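Local coordinates for L-amino acid deaminase (Proteus vulgaris, PDB 5I39), which is a membrane-bound flavoprotein that binds FAD and probably catalyses the oxidative deamination of L-amino acids, at residues 49-54 against 379-384; 135-140 against 151-156; 166-171 against 330-335; 250-255 against 361-366. All coordinates share one frame; numbering follows the deposited sequence.

How the contacts relate
Contact 1 joins two helices of the FAD-binding part of the fold, 47-58 and 376-392, which come from near the two ends of the chain; the other three contacts all fall within the sequence between them. Contact 2, helix 128-143 on strand 153-156, closes first; contacts 3 and 4 then interleave, so that their segments alternate along the chain. Contacts 3 and 4 are farthest apart, about 51 Å between centres, and contacts 1 and 4 about 20 Å between centres. Contact 2 includes strand 153-156 of the large mixed sheet, on which contact 3 also packs, through Phe332 on strand 276-279; contact 4 borders the six-stranded Rossmann-type sheet. Contact 1 thus packs helices beside the FAD, while the others join outlying elements.

Contact 1 of 4, residues 49-54 against 379-384; sequences GIMTAI and ESPVSA
Ala384 presses its methyl group against the backbone of helix 47-58 where Met51 passes into Thr52. Its CB lies 3.4 Å from Met51 O and 3.5 Å from Thr52 N, and the CA atoms of Thr52 and Ala384 are only 4.1 Å apart. This is the tight part of the contact: a one-carbon side chain lets two helix backbones meet almost directly, although the axes of the two segments are 8.3 Å apart at their closest and cross at -48°. Thr52 OG1 also meets the same alanine, 3.6 Å from Ala384 CA; with chi1 at -55° it sits beside its own backbone N, and it is hydrogen-bonded to Leu48 O and weakly to Asn370 ND2.

Packing is looser toward Ser380 and Pro381, where the side chain of Met51, present as selenomethionine, spans the gap. Its CG touches Ser380 CB at 3.8 Å, and bends at chi2 and chi3 bring CE to 4.0 Å from Pro381 CA. Two conformers were deposited, so the contacts of its outer atoms hold for one of them. No side of the contact faces solvent, since every touching residue is buried: Met193 of helix 189-199 packs on Met51, and Trp103 of helix 90-103 on Pro381.

Ser380 OG bonds to Met377 O within its own helix. The Gly44, Gly46, Gly49 spacing is consistent with a Rossmann-type GxGxxG motif, and Leu48 and Gly376 bind FAD. With no hydrogen bond between the segments and both interface hydroxyls satisfied elsewhere, the chemistry implies that the helices meet by van der Waals packing alone.

Contact 2 of 4, residues 135-140 against 151-156; sequences RKWIDE and FKTRII
Ile138 packs mainly on three residues of the 151-156 segment. Its CG2 lies 3.5 Å from Thr153 O and also touches Phe151 CE2, while CD1 comes to 3.9 Å from Ile155 CD1 and lies near Thr153 CG2. Chi1 of -61° puts CG1 beside the backbone N, and CG2 is then anti to it, so the two branches part toward different residues. On one side of this core, Trp137 brings CZ3 to 3.8 Å from Phe151 CZ, near the plane of the phenyl ring at its edge; the two ring planes stand at 64°, an oblique pairing. On the other side, the aliphatic part of Arg135 crosses Ile155 at about a right angle, its CG 3.9 Å from Ile155 CG1.

Beyond this shell, Trp137 NE1 is held by Met88 O, which restrains the indole. Arg154 directs its CB away from the helix, and its guanidinium forms salt bridges with Glu160 and Glu179. Strand 153-156 is itself held by backbone hydrogen bonds to strand 175-178. The whole is a surface helix packed on one face of a border strand of the mixed sheet, a helix-loop-strand unit whose helix and strand run 138° apart.

Contact 3 of 4, residues 166-171 against 330-335; sequences RGATTD and AEFPAF
Glu331 reaches across to Thr170 from the last turn of helix 318-331. Its CB points neither at the partner segment nor away from it; chi1 of -176° sets CG anti to the backbone N, and a bend at chi2 (54°) turns CD toward the loop, 3.4 Å from Thr170 OG1. At the tip the carboxylate grips one residue twice. OE1 accepts from Thr170 OG1 at 2.7 Å, and OE2 accepts from Thr170 N at 3.0 Å, both on their syn sides and some 20° out of the carboxylate plane. OE2 also takes a hydrogen bond from Trp172 NE1 and lies 3.5 Å from Ala168 CB.

The backbone at the helix end is used as well. Thr169 N donates to Glu331 O at 2.8 Å, so a carbonyl of the last turn is taken up by the loop; in the conformer given, Thr169 OG1 donates to Ala330 O at 2.7 Å. Next to them Ala168 CA stands over one face of the Phe332 ring, offset toward the rim and 4.1 Å from its centroid, in a CH-pi contact, and a water bridges Gly167 O to Ala334 N.

Three donors thus converge on a buried carboxylate, an arrangement that would favour its ionised form, while neighbouring hydrogen bonds tie the 166-171 loop to the C-terminal end of the helix.

Contact 4 of 4, residues 250-255 against 361-366; sequences LNVDVP and VKEYPG
A helix end and a beta turn meet here: the Schellman motif that closes helix 243-248 lies against the type I turn from Val361 to Tyr364. The polar link is one hydrogen bond, in which Tyr364 OH donates to Leu250 O at 2.8 Å. The hydroxyl approaches the carbonyl from well off to one side, with a C=O...O angle of 119° and a tilt of 23° from the carbonyl plane, and Leu250 O in turn lies at the edge of the phenol ring. Leu250 CB packs beside the same end of the ring, 3.7 Å from Tyr364 CE2, and Leu250 CD2 also comes near the hydroxyl.

Asn251, with its positive phi, is the C-prime residue of the Schellman motif; Val252 N bonds back to Met247 O and Asn251 N to Gln248 O, and the chain then leaves toward strand 257-266. The turn on the other side connects strands 357-360 and 367-371, antiparallel neighbours at one border of the six-stranded sheet, and is closed by Tyr364 N bonding to Val361 O at 3.0 Å.

Val252 packs between these elements. Its CG2 lies 3.8 Å from Tyr364 CE2, at the ring edge, and 3.9 Å from Glu363 CD, while its methyls meet Val361 CG1 tip to tip, CG2 at 4.1 Å. CG1 is anti to the backbone N, which leaves CG2 to meet Tyr364 and Glu363. Glu363 bends at chi2, and its OE1 is hydrogen-bonded to Tyr406 OH; Met247 packs against both Val252 and Val361.

Contact 1 of 4, residues 49-54 against 379-384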
loop_
_atom_site.group_PDB
_atom_site.type_symbol
_atom_site.label_atom_id
_atom_site.label_comp_id
_atom_site.label_asym_id
_atom_site.label_seq_id
_atom_site.Cartn_x
_atom_site.Cartn_y
_atom_site.Cartn_z
ATOM N N GLY A 49 -2.847 -9.689 -1.667
ATOM C CA GLY A 49 -3.166 -11.112 -1.527
ATOM C C GLY A 49 -3.356 -11.522 -0.075
ATOM O O GLY A 49 -4.297 -12.250 0.255
ATOM N N ILE A 50 -2.468 -11.046 0.795
ATOM C CA ILE A 50 -2.548 -11.358 2.220
ATOM C C ILE A 50 -3.842 -10.830 2.843
ATOM O O ILE A 50 -4.542 -11.566 3.548
ATOM C CB ILE A 50 -1.326 -10.801 2.979
ATOM C CG1 ILE A 50 -0.061 -11.580 2.594
ATOM C CG2 ILE A 50 -1.526 -10.883 4.490
ATOM C CD1 ILE A 50 1.228 -10.865 2.934
HETATM N N MSE A 51 -4.158 -9.560 2.594
HETATM C CA MSE A 51 -5.341 -8.946 3.207
HETATM C C MSE A 51 -6.605 -9.577 2.666
HETATM O O MSE A 51 -7.560 -9.802 3.417
HETATM C CB MSE A 51 -5.338 -7.430 3.017
HETATM C CG MSE A 51 -4.174 -6.745 3.744
HETATM SE SE MSE A 51 -4.131 -7.047 5.679
HETATM C CE MSE A 51 -5.750 -6.009 6.080
ATOM N N THR A 52 -6.630 -9.887 1.370
ATOM C CA THR A 52 -7.788 -10.568 0.790
ATOM C C THR A 52 -7.963 -11.961 1.403
ATOM O O THR A 52 -9.079 -12.346 1.741
ATOM C CB THR A 52 -7.704 -10.638 -0.745
ATOM O OG1 THR A 52 -7.527 -9.320 -1.276
ATOM C CG2 THR A 52 -8.985 -11.199 -1.326
ATOM N N ALA A 53 -6.867 -12.696 1.554
ATOM C CA ALA A 53 -6.904 -14.018 2.187
ATOM C C ALA A 53 -7.472 -13.967 3.604
ATOM O O ALA A 53 -8.314 -14.784 3.969
ATOM C CB ALA A 53 -5.517 -14.636 2.199
ATOM N N ILE A 54 -7.026 -12.994 4.393
ATOM C CA ILE A 54 -7.551 -12.814 5.746
ATOM C C ILE A 54 -9.067 -12.595 5.721
ATOM O O ILE A 54 -9.807 -13.204 6.498
ATOM C CB ILE A 54 -6.856 -11.633 6.453
ATOM C CG1 ILE A 54 -5.408 -12.004 6.796
ATOM C CG2 ILE A 54 -7.598 -11.226 7.723
ATOM C CD1 ILE A 54 -4.512 -10.814 7.074
ATOM N N GLU A 379 -5.017 1.234 0.888
ATOM C CA GLU A 379 -6.309 0.745 0.424
ATOM C C GLU A 379 -6.625 -0.674 0.867
ATOM O O GLU A 379 -7.799 -1.042 0.938
ATOM C CB GLU A 379 -6.342 0.788 -1.100
ATOM C CG GLU A 379 -6.244 2.192 -1.670
ATOM C CD GLU A 379 -5.889 2.232 -3.143
ATOM O OE1 GLU A 379 -5.557 1.181 -3.728
ATOM O OE2 GLU A 379 -5.932 3.341 -3.719
ATOM N N SER A 380 -5.588 -1.463 1.155
ATOM C CA SER A 380 -5.710 -2.917 1.297
ATOM C C SER A 380 -6.841 -3.429 2.198
ATOM O O SER A 380 -7.491 -4.389 1.823
ATOM C CB SER A 380 -4.375 -3.556 1.698
ATOM O OG SER A 380 -3.876 -3.048 2.922
ATOM N N PRO A 381 -7.088 -2.815 3.376
ATOM C CA PRO A 381 -8.173 -3.382 4.196
ATOM C C PRO A 381 -9.536 -3.332 3.507
ATOM O O PRO A 381 -10.375 -4.204 3.722
ATOM C CB PRO A 381 -8.172 -2.489 5.444
ATOM C CG PRO A 381 -6.805 -1.898 5.484
ATOM C CD PRO A 381 -6.474 -1.657 4.045
ATOM N N VAL A 382 -9.750 -2.310 2.689
ATOM C CA VAL A 382 -11.018 -2.138 1.992
ATOM C C VAL A 382 -11.012 -2.855 0.644
ATOM O O VAL A 382 -12.000 -3.498 0.294
ATOM C CB VAL A 382 -11.381 -0.650 1.831
ATOM C CG1 VAL A 382 -12.759 -0.504 1.198
ATOM C CG2 VAL A 382 -11.368 0.058 3.178
ATOM N N SER A 383 -9.925 -2.754 -0.118
ATOM C CA SER A 383 -9.876 -3.481 -1.392
ATOM C C SER A 383 -9.926 -4.995 -1.165
ATOM O O SER A 383 -10.476 -5.708 -1.993
ATOM C CB SER A 383 -8.697 -3.069 -2.269
ATOM O OG SER A 383 -7.469 -3.374 -1.668
ATOM N N ALA A 384 -9.409 -5.476 -0.034
ATOM C CA ALA A 384 -9.557 -6.889 0.334
ATOM C C ALA A 384 -11.026 -7.281 0.469
ATOM O O ALA A 384 -11.462 -8.297 -0.076
ATOM C CB ALA A 384 -8.834 -7.173 1.637
#

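Contact 2 of 4, residues 135-140 against 151-156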
loop_
_atom_site.group_PDB
_atom_site.type_symbol
_atom_site.label_atom_id
_atom_site.label_comp_id
_atom_site.label_asym_id
_atom_site.label_seq_id
_atom_site.Cartn_x
_atom_site.Cartn_y
_atom_site.Cartn_z
ATOM N N ARG A 135 -7.826 23.934 -1.175
ATOM C CA ARG A 135 -8.949 24.495 -0.423
ATOM C C ARG A 135 -10.292 24.045 -0.993
ATOM O O ARG A 135 -11.182 23.643 -0.236
ATOM C CB ARG A 135 -8.866 26.015 -0.346
ATOM C CG ARG A 135 -7.948 26.493 0.758
ATOM C CD ARG A 135 -7.750 27.990 0.724
ATOM N NE ARG A 135 -7.359 28.512 2.033
ATOM C CZ ARG A 135 -6.648 29.621 2.240
ATOM N NH1 ARG A 135 -6.189 30.346 1.224
ATOM N NH2 ARG A 135 -6.382 30.004 3.486
ATOM N N LYS A 136 -10.422 24.066 -2.318
ATOM C CA LYS A 136 -11.645 23.581 -2.959
ATOM C C LYS A 136 -11.869 22.097 -2.662
ATOM O O LYS A 136 -12.990 21.680 -2.379
ATOM C CB LYS A 136 -11.620 23.809 -4.474
ATOM C CG LYS A 136 -12.947 23.480 -5.146
ATOM C CD LYS A 136 -12.907 23.628 -6.654
ATOM C CE LYS A 136 -14.260 23.283 -7.253
ATOM N NZ LYS A 136 -14.273 23.389 -8.735
ATOM N N TRP A 137 -10.800 21.309 -2.748
ATOM C CA TRP A 137 -10.866 19.876 -2.477
ATOM C C TRP A 137 -11.384 19.598 -1.057
ATOM O O TRP A 137 -12.282 18.775 -0.871
ATOM C CB TRP A 137 -9.493 19.225 -2.723
ATOM C CG TRP A 137 -9.521 17.745 -2.571
ATOM C CD1 TRP A 137 -9.823 16.827 -3.531
ATOM C CD2 TRP A 137 -9.271 17.010 -1.373
ATOM N NE1 TRP A 137 -9.774 15.559 -3.006
ATOM C CE2 TRP A 137 -9.437 15.642 -1.681
ATOM C CE3 TRP A 137 -8.906 17.370 -0.070
ATOM C CZ2 TRP A 137 -9.261 14.635 -0.730
ATOM C CZ3 TRP A 137 -8.732 16.367 0.877
ATOM C CH2 TRP A 137 -8.914 15.017 0.540
ATOM N N ILE A 138 -10.848 20.313 -0.072
ATOM C CA ILE A 138 -11.286 20.138 1.319
ATOM C C ILE A 138 -12.738 20.601 1.504
ATOM O O ILE A 138 -13.539 19.903 2.125
ATOM C CB ILE A 138 -10.367 20.868 2.321
ATOM C CG1 ILE A 138 -8.930 20.324 2.242
ATOM C CG2 ILE A 138 -10.884 20.680 3.745
ATOM C CD1 ILE A 138 -7.901 21.139 2.998
ATOM N N ASP A 139 -13.059 21.780 0.975
ATOM C CA ASP A 139 -14.421 22.318 1.061
ATOM C C ASP A 139 -15.421 21.323 0.478
ATOM O O ASP A 139 -16.385 20.936 1.149
ATOM C CB ASP A 139 -14.533 23.666 0.339
ATOM C CG ASP A 139 -15.908 24.319 0.506
ATOM O OD1 ASP A 139 -16.729 23.835 1.313
ATOM O OD2 ASP A 139 -16.170 25.327 -0.178
ATOM N N GLU A 140 -15.185 20.895 -0.757
ATOM C CA GLU A 140 -16.101 19.962 -1.412
ATOM C C GLU A 140 -16.281 18.667 -0.623
ATOM O O GLU A 140 -17.404 18.187 -0.465
ATOM C CB GLU A 140 -15.642 19.669 -2.844
ATOM C CG GLU A 140 -15.834 20.840 -3.799
ATOM C CD GLU A 140 -17.288 21.263 -3.936
ATOM O OE1 GLU A 140 -18.166 20.387 -4.051
ATOM O OE2 GLU A 140 -17.556 22.479 -3.911
ATOM N N PHE A 151 -13.938 13.375 9.020
ATOM C CA PHE A 151 -12.903 13.897 8.136
ATOM C C PHE A 151 -12.053 14.856 8.958
ATOM O O PHE A 151 -12.595 15.682 9.694
ATOM C CB PHE A 151 -13.617 14.618 6.990
ATOM C CG PHE A 151 -12.729 15.138 5.883
ATOM C CD1 PHE A 151 -11.724 14.356 5.311
ATOM C CD2 PHE A 151 -12.974 16.399 5.338
ATOM C CE1 PHE A 151 -10.957 14.844 4.261
ATOM C CE2 PHE A 151 -12.213 16.884 4.287
ATOM C CZ PHE A 151 -11.206 16.106 3.746
ATOM N N LYS A 152 -10.727 14.740 8.845
ATOM C CA LYS A 152 -9.799 15.480 9.721
ATOM C C LYS A 152 -8.708 16.250 8.975
ATOM O O LYS A 152 -7.638 16.513 9.522
ATOM C CB LYS A 152 -9.200 14.525 10.766
ATOM C CG LYS A 152 -10.266 13.892 11.655
ATOM C CD LYS A 152 -9.803 13.587 13.068
ATOM C CE LYS A 152 -10.989 13.330 13.997
ATOM N NZ LYS A 152 -11.335 14.497 14.855
ATOM N N THR A 153 -9.017 16.675 7.756
ATOM C CA THR A 153 -8.081 17.425 6.926
ATOM C C THR A 153 -8.510 18.881 6.860
ATOM O O THR A 153 -9.681 19.180 6.618
ATOM C CB THR A 153 -8.016 16.815 5.530
ATOM O OG1 THR A 153 -7.616 15.452 5.674
ATOM C CG2 THR A 153 -7.014 17.537 4.652
ATOM N N ARG A 154 -7.555 19.784 7.060
ATOM C CA ARG A 154 -7.857 21.206 7.148
ATOM C C ARG A 154 -6.605 22.037 6.928
ATOM O O ARG A 154 -5.479 21.552 7.093
ATOM C CB ARG A 154 -8.487 21.526 8.507
ATOM C CG ARG A 154 -7.633 21.147 9.703
ATOM C CD ARG A 154 -8.409 21.228 11.008
ATOM N NE ARG A 154 -7.620 20.604 12.065
ATOM C CZ ARG A 154 -6.623 21.186 12.732
ATOM N NH1 ARG A 154 -6.311 22.467 12.541
ATOM N NH2 ARG A 154 -5.947 20.480 13.634
ATOM N N ILE A 155 -6.814 23.296 6.561
ATOM C CA ILE A 155 -5.722 24.232 6.313
ATOM C C ILE A 155 -5.263 24.839 7.639
ATOM O O ILE A 155 -6.092 25.293 8.434
ATOM C CB ILE A 155 -6.168 25.355 5.346
ATOM C CG1 ILE A 155 -6.591 24.780 3.982
ATOM C CG2 ILE A 155 -5.084 26.421 5.172
ATOM C CD1 ILE A 155 -5.485 24.169 3.147
ATOM N N ILE A 156 -3.948 24.862 7.857
ATOM C CA ILE A 156 -3.373 25.438 9.071
ATOM C C ILE A 156 -2.339 26.522 8.787
ATOM O O ILE A 156 -1.686 26.540 7.741
ATOM C CB ILE A 156 -2.773 24.356 10.004
ATOM C CG1 ILE A 156 -1.590 23.625 9.351
ATOM C CG2 ILE A 156 -3.871 23.394 10.439
ATOM C CD1 ILE A 156 -0.835 22.726 10.307
#

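Contact 3 of 4, residues 166-171 against 330-335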
loop_
_atom_site.group_PDB
_atom_site.type_symbol
_atom_site.label_atom_id
_atom_site.label_comp_id
_atom_site.label_asym_id
_atom_site.label_seq_id
_atom_site.Cartn_x
_atom_site.Cartn_y
_atom_site.Cartn_z
ATOM N N ARG A 166 8.773 22.627 13.260
ATOM C CA ARG A 166 9.761 23.213 14.160
ATOM C C ARG A 166 11.181 22.868 13.704
ATOM O O ARG A 166 11.467 21.734 13.314
ATOM C CB ARG A 166 9.511 22.809 15.616
ATOM C CG ARG A 166 9.644 21.331 15.945
ATOM C CD ARG A 166 9.134 21.066 17.354
ATOM N NE ARG A 166 9.134 19.645 17.701
ATOM C CZ ARG A 166 8.236 18.747 17.287
ATOM N NH1 ARG A 166 7.232 19.085 16.475
ATOM N NH2 ARG A 166 8.351 17.482 17.682
ATOM N N GLY A 167 12.044 23.880 13.707
ATOM C CA GLY A 167 13.410 23.756 13.206
ATOM C C GLY A 167 13.586 23.954 11.708
ATOM O O GLY A 167 14.697 23.803 11.204
ATOM N N ALA A 168 12.512 24.293 10.991
ATOM C CA ALA A 168 12.595 24.573 9.559
ATOM C C ALA A 168 13.341 25.879 9.310
ATOM O O ALA A 168 13.150 26.853 10.040
ATOM C CB ALA A 168 11.205 24.656 8.955
ATOM N N THR A 169 14.189 25.889 8.285
ATOM C CA THR A 169 14.932 27.074 7.869
ATOM C C THR A 169 14.016 28.107 7.211
ATOM O O THR A 169 14.157 29.310 7.417
ATOM C CB THR A 169 16.033 26.662 6.871
ATOM O OG1 THR A 169 16.893 25.698 7.491
ATOM C CG2 THR A 169 16.858 27.855 6.419
ATOM N N THR A 170 13.086 27.614 6.397
ATOM C CA THR A 170 12.175 28.467 5.637
ATOM C C THR A 170 10.951 28.796 6.486
ATOM O O THR A 170 10.420 27.933 7.191
ATOM C CB THR A 170 11.751 27.783 4.323
ATOM O OG1 THR A 170 12.918 27.465 3.556
ATOM C CG2 THR A 170 10.823 28.669 3.487
ATOM N N ASP A 171 10.505 30.047 6.398
ATOM C CA ASP A 171 9.337 30.519 7.133
ATOM C C ASP A 171 8.064 30.139 6.372
ATOM O O ASP A 171 7.441 30.967 5.701
ATOM C CB ASP A 171 9.443 32.037 7.359
ATOM C CG ASP A 171 8.465 32.557 8.408
ATOM O OD1 ASP A 171 7.962 31.766 9.236
ATOM O OD2 ASP A 171 8.216 33.782 8.413
ATOM N N ALA A 330 19.544 20.978 4.689
ATOM C CA ALA A 330 19.541 22.443 4.616
ATOM C C ALA A 330 18.237 23.024 5.169
ATOM O O ALA A 330 18.252 24.033 5.868
ATOM C CB ALA A 330 19.762 22.911 3.188
ATOM N N GLU A 331 17.116 22.373 4.867
ATOM C CA GLU A 331 15.811 22.835 5.339
ATOM C C GLU A 331 15.558 22.482 6.805
ATOM O O GLU A 331 14.927 23.255 7.526
ATOM C CB GLU A 331 14.695 22.290 4.448
ATOM C CG GLU A 331 13.292 22.794 4.787
ATOM C CD GLU A 331 13.171 24.310 4.828
ATOM O OE1 GLU A 331 13.848 25.001 4.035
ATOM O OE2 GLU A 331 12.394 24.817 5.663
ATOM N N PHE A 332 16.037 21.313 7.226
ATOM C CA PHE A 332 15.916 20.848 8.609
ATOM C C PHE A 332 17.288 20.401 9.114
ATOM O O PHE A 332 17.632 19.218 9.017
ATOM C CB PHE A 332 14.902 19.704 8.702
ATOM C CG PHE A 332 13.475 20.159 8.624
ATOM C CD1 PHE A 332 12.803 20.572 9.769
ATOM C CD2 PHE A 332 12.802 20.185 7.408
ATOM C CE1 PHE A 332 11.484 20.998 9.703
ATOM C CE2 PHE A 332 11.485 20.614 7.336
ATOM C CZ PHE A 332 10.827 21.021 8.484
ATOM N N PRO A 333 18.082 21.351 9.658
ATOM C CA PRO A 333 19.413 21.030 10.198
ATOM C C PRO A 333 19.430 19.978 11.309
ATOM O O PRO A 333 20.484 19.411 11.585
ATOM C CB PRO A 333 19.918 22.383 10.713
ATOM C CG PRO A 333 19.206 23.388 9.876
ATOM C CD PRO A 333 17.842 22.808 9.657
ATOM N N ALA A 334 18.275 19.696 11.915
ATOM C CA ALA A 334 18.122 18.535 12.799
ATOM C C ALA A 334 18.617 17.216 12.187
ATOM O O ALA A 334 19.031 16.328 12.922
ATOM C CB ALA A 334 16.670 18.387 13.227
ATOM N N PHE A 335 18.564 17.092 10.857
ATOM C CA PHE A 335 19.041 15.891 10.156
ATOM C C PHE A 335 20.517 15.934 9.734
ATOM O O PHE A 335 20.996 14.982 9.120
ATOM C CB PHE A 335 18.186 15.630 8.907
ATOM C CG PHE A 335 16.732 15.383 9.201
ATOM C CD1 PHE A 335 16.334 14.272 9.937
ATOM C CD2 PHE A 335 15.756 16.251 8.725
ATOM C CE1 PHE A 335 14.990 14.038 10.199
ATOM C CE2 PHE A 335 14.411 16.023 8.983
ATOM C CZ PHE A 335 14.028 14.914 9.720
HETATM O O HOH W 1 15.810 21.289 11.931
#

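Contact 4 of 4, residues 250-255 against 361-366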
loop_
_atom_site.group_PDB
_atom_site.type_symbol
_atom_site.label_atom_id
_atom_site.label_comp_id
_atom_site.label_asym_id
_atom_site.label_seq_id
_atom_site.Cartn_x
_atom_site.Cartn_y
_atom_site.Cartn_z
ATOM N N LEU A 250 -3.828 -15.808 -19.986
ATOM C CA LEU A 250 -5.237 -16.208 -20.063
ATOM C C LEU A 250 -6.037 -15.420 -21.124
ATOM O O LEU A 250 -7.267 -15.489 -21.155
ATOM C CB LEU A 250 -5.872 -16.038 -18.679
ATOM C CG LEU A 250 -5.259 -16.864 -17.545
ATOM C CD1 LEU A 250 -5.861 -16.444 -16.218
ATOM C CD2 LEU A 250 -5.457 -18.357 -17.754
ATOM N N ASN A 251 -5.333 -14.703 -22.001
ATOM C CA ASN A 251 -5.929 -13.888 -23.073
ATOM C C ASN A 251 -6.869 -12.781 -22.576
ATOM O O ASN A 251 -7.906 -12.508 -23.184
ATOM C CB ASN A 251 -6.619 -14.785 -24.116
ATOM C CG ASN A 251 -5.680 -15.832 -24.696
ATOM O OD1 ASN A 251 -4.528 -15.535 -25.011
ATOM N ND2 ASN A 251 -6.169 -17.060 -24.846
ATOM N N VAL A 252 -6.484 -12.145 -21.469
ATOM C CA VAL A 252 -7.208 -11.001 -20.915
ATOM C C VAL A 252 -6.223 -9.851 -20.753
ATOM O O VAL A 252 -5.185 -10.008 -20.106
ATOM C CB VAL A 252 -7.846 -11.343 -19.550
ATOM C CG1 VAL A 252 -8.518 -10.125 -18.917
ATOM C CG2 VAL A 252 -8.849 -12.478 -19.701
ATOM N N ASP A 253 -6.570 -8.698 -21.323
ATOM C CA ASP A 253 -5.750 -7.494 -21.226
ATOM C C ASP A 253 -6.049 -6.736 -19.934
ATOM O O ASP A 253 -7.201 -6.410 -19.651
ATOM C CB ASP A 253 -5.998 -6.568 -22.416
ATOM C CG ASP A 253 -5.128 -5.326 -22.368
ATOM O OD1 ASP A 253 -3.901 -5.449 -22.542
ATOM O OD2 ASP A 253 -5.669 -4.228 -22.131
ATOM N N VAL A 254 -5.001 -6.459 -19.165
ATOM C CA VAL A 254 -5.093 -5.618 -17.969
ATOM C C VAL A 254 -4.230 -4.388 -18.267
ATOM O O VAL A 254 -3.001 -4.516 -18.304
ATOM C CB VAL A 254 -4.585 -6.347 -16.708
ATOM C CG1 VAL A 254 -4.729 -5.465 -15.474
ATOM C CG2 VAL A 254 -5.352 -7.644 -16.502
ATOM N N PRO A 255 -4.850 -3.209 -18.525
ATOM C CA PRO A 255 -4.034 -2.040 -18.834
ATOM C C PRO A 255 -3.329 -1.480 -17.594
ATOM O O PRO A 255 -3.954 -0.850 -16.732
ATOM C CB PRO A 255 -5.043 -1.046 -19.409
ATOM C CG PRO A 255 -6.323 -1.398 -18.758
ATOM C CD PRO A 255 -6.282 -2.873 -18.455
ATOM N N VAL A 361 -13.702 -10.791 -13.750
ATOM C CA VAL A 361 -13.168 -11.042 -15.081
ATOM C C VAL A 361 -14.225 -11.882 -15.787
ATOM O O VAL A 361 -14.402 -13.058 -15.468
ATOM C CB VAL A 361 -11.806 -11.768 -15.014
ATOM C CG1 VAL A 361 -11.269 -12.068 -16.410
ATOM C CG2 VAL A 361 -10.799 -10.928 -14.240
ATOM N N LYS A 362 -14.932 -11.275 -16.735
ATOM C CA LYS A 362 -16.051 -11.946 -17.419
ATOM C C LYS A 362 -15.630 -13.231 -18.146
ATOM O O LYS A 362 -16.407 -14.175 -18.238
ATOM C CB LYS A 362 -16.792 -10.985 -18.366
ATOM C CG LYS A 362 -16.004 -10.481 -19.570
ATOM C CD LYS A 362 -16.815 -9.518 -20.436
ATOM C CE LYS A 362 -17.147 -8.214 -19.722
ATOM N NZ LYS A 362 -17.692 -7.176 -20.641
ATOM N N GLU A 363 -14.386 -13.270 -18.617
ATOM C CA GLU A 363 -13.833 -14.436 -19.305
ATOM C C GLU A 363 -13.647 -15.652 -18.380
ATOM O O GLU A 363 -13.624 -16.792 -18.848
ATOM C CB GLU A 363 -12.491 -14.076 -19.960
ATOM C CG GLU A 363 -12.577 -13.028 -21.073
ATOM C CD GLU A 363 -12.534 -11.581 -20.592
ATOM O OE1 GLU A 363 -12.638 -11.318 -19.371
ATOM O OE2 GLU A 363 -12.411 -10.689 -21.454
ATOM N N TYR A 364 -13.504 -15.398 -17.078
ATOM C CA TYR A 364 -13.257 -16.441 -16.078
ATOM C C TYR A 364 -14.128 -16.251 -14.839
ATOM O O TYR A 364 -13.666 -15.707 -13.835
ATOM C CB TYR A 364 -11.774 -16.449 -15.691
ATOM C CG TYR A 364 -10.889 -16.798 -16.859
ATOM C CD1 TYR A 364 -10.622 -18.127 -17.184
ATOM C CD2 TYR A 364 -10.357 -15.798 -17.674
ATOM C CE1 TYR A 364 -9.828 -18.450 -18.272
ATOM C CE2 TYR A 364 -9.568 -16.113 -18.770
ATOM C CZ TYR A 364 -9.306 -17.440 -19.063
ATOM O OH TYR A 364 -8.523 -17.766 -20.145
ATOM N N PRO A 365 -15.396 -16.702 -14.897
ATOM C CA PRO A 365 -16.226 -16.742 -13.692
ATOM C C PRO A 365 -15.497 -17.450 -12.544
ATOM O O PRO A 365 -14.866 -18.483 -12.760
ATOM C CB PRO A 365 -17.454 -17.539 -14.142
ATOM C CG PRO A 365 -17.550 -17.265 -15.600
ATOM C CD PRO A 365 -16.135 -17.163 -16.087
ATOM N N GLY A 366 -15.551 -16.857 -11.354
ATOM C CA GLY A 366 -14.809 -17.352 -10.191
ATOM C C GLY A 366 -13.416 -16.765 -10.021
ATOM O O GLY A 366 -12.725 -17.107 -9.066
#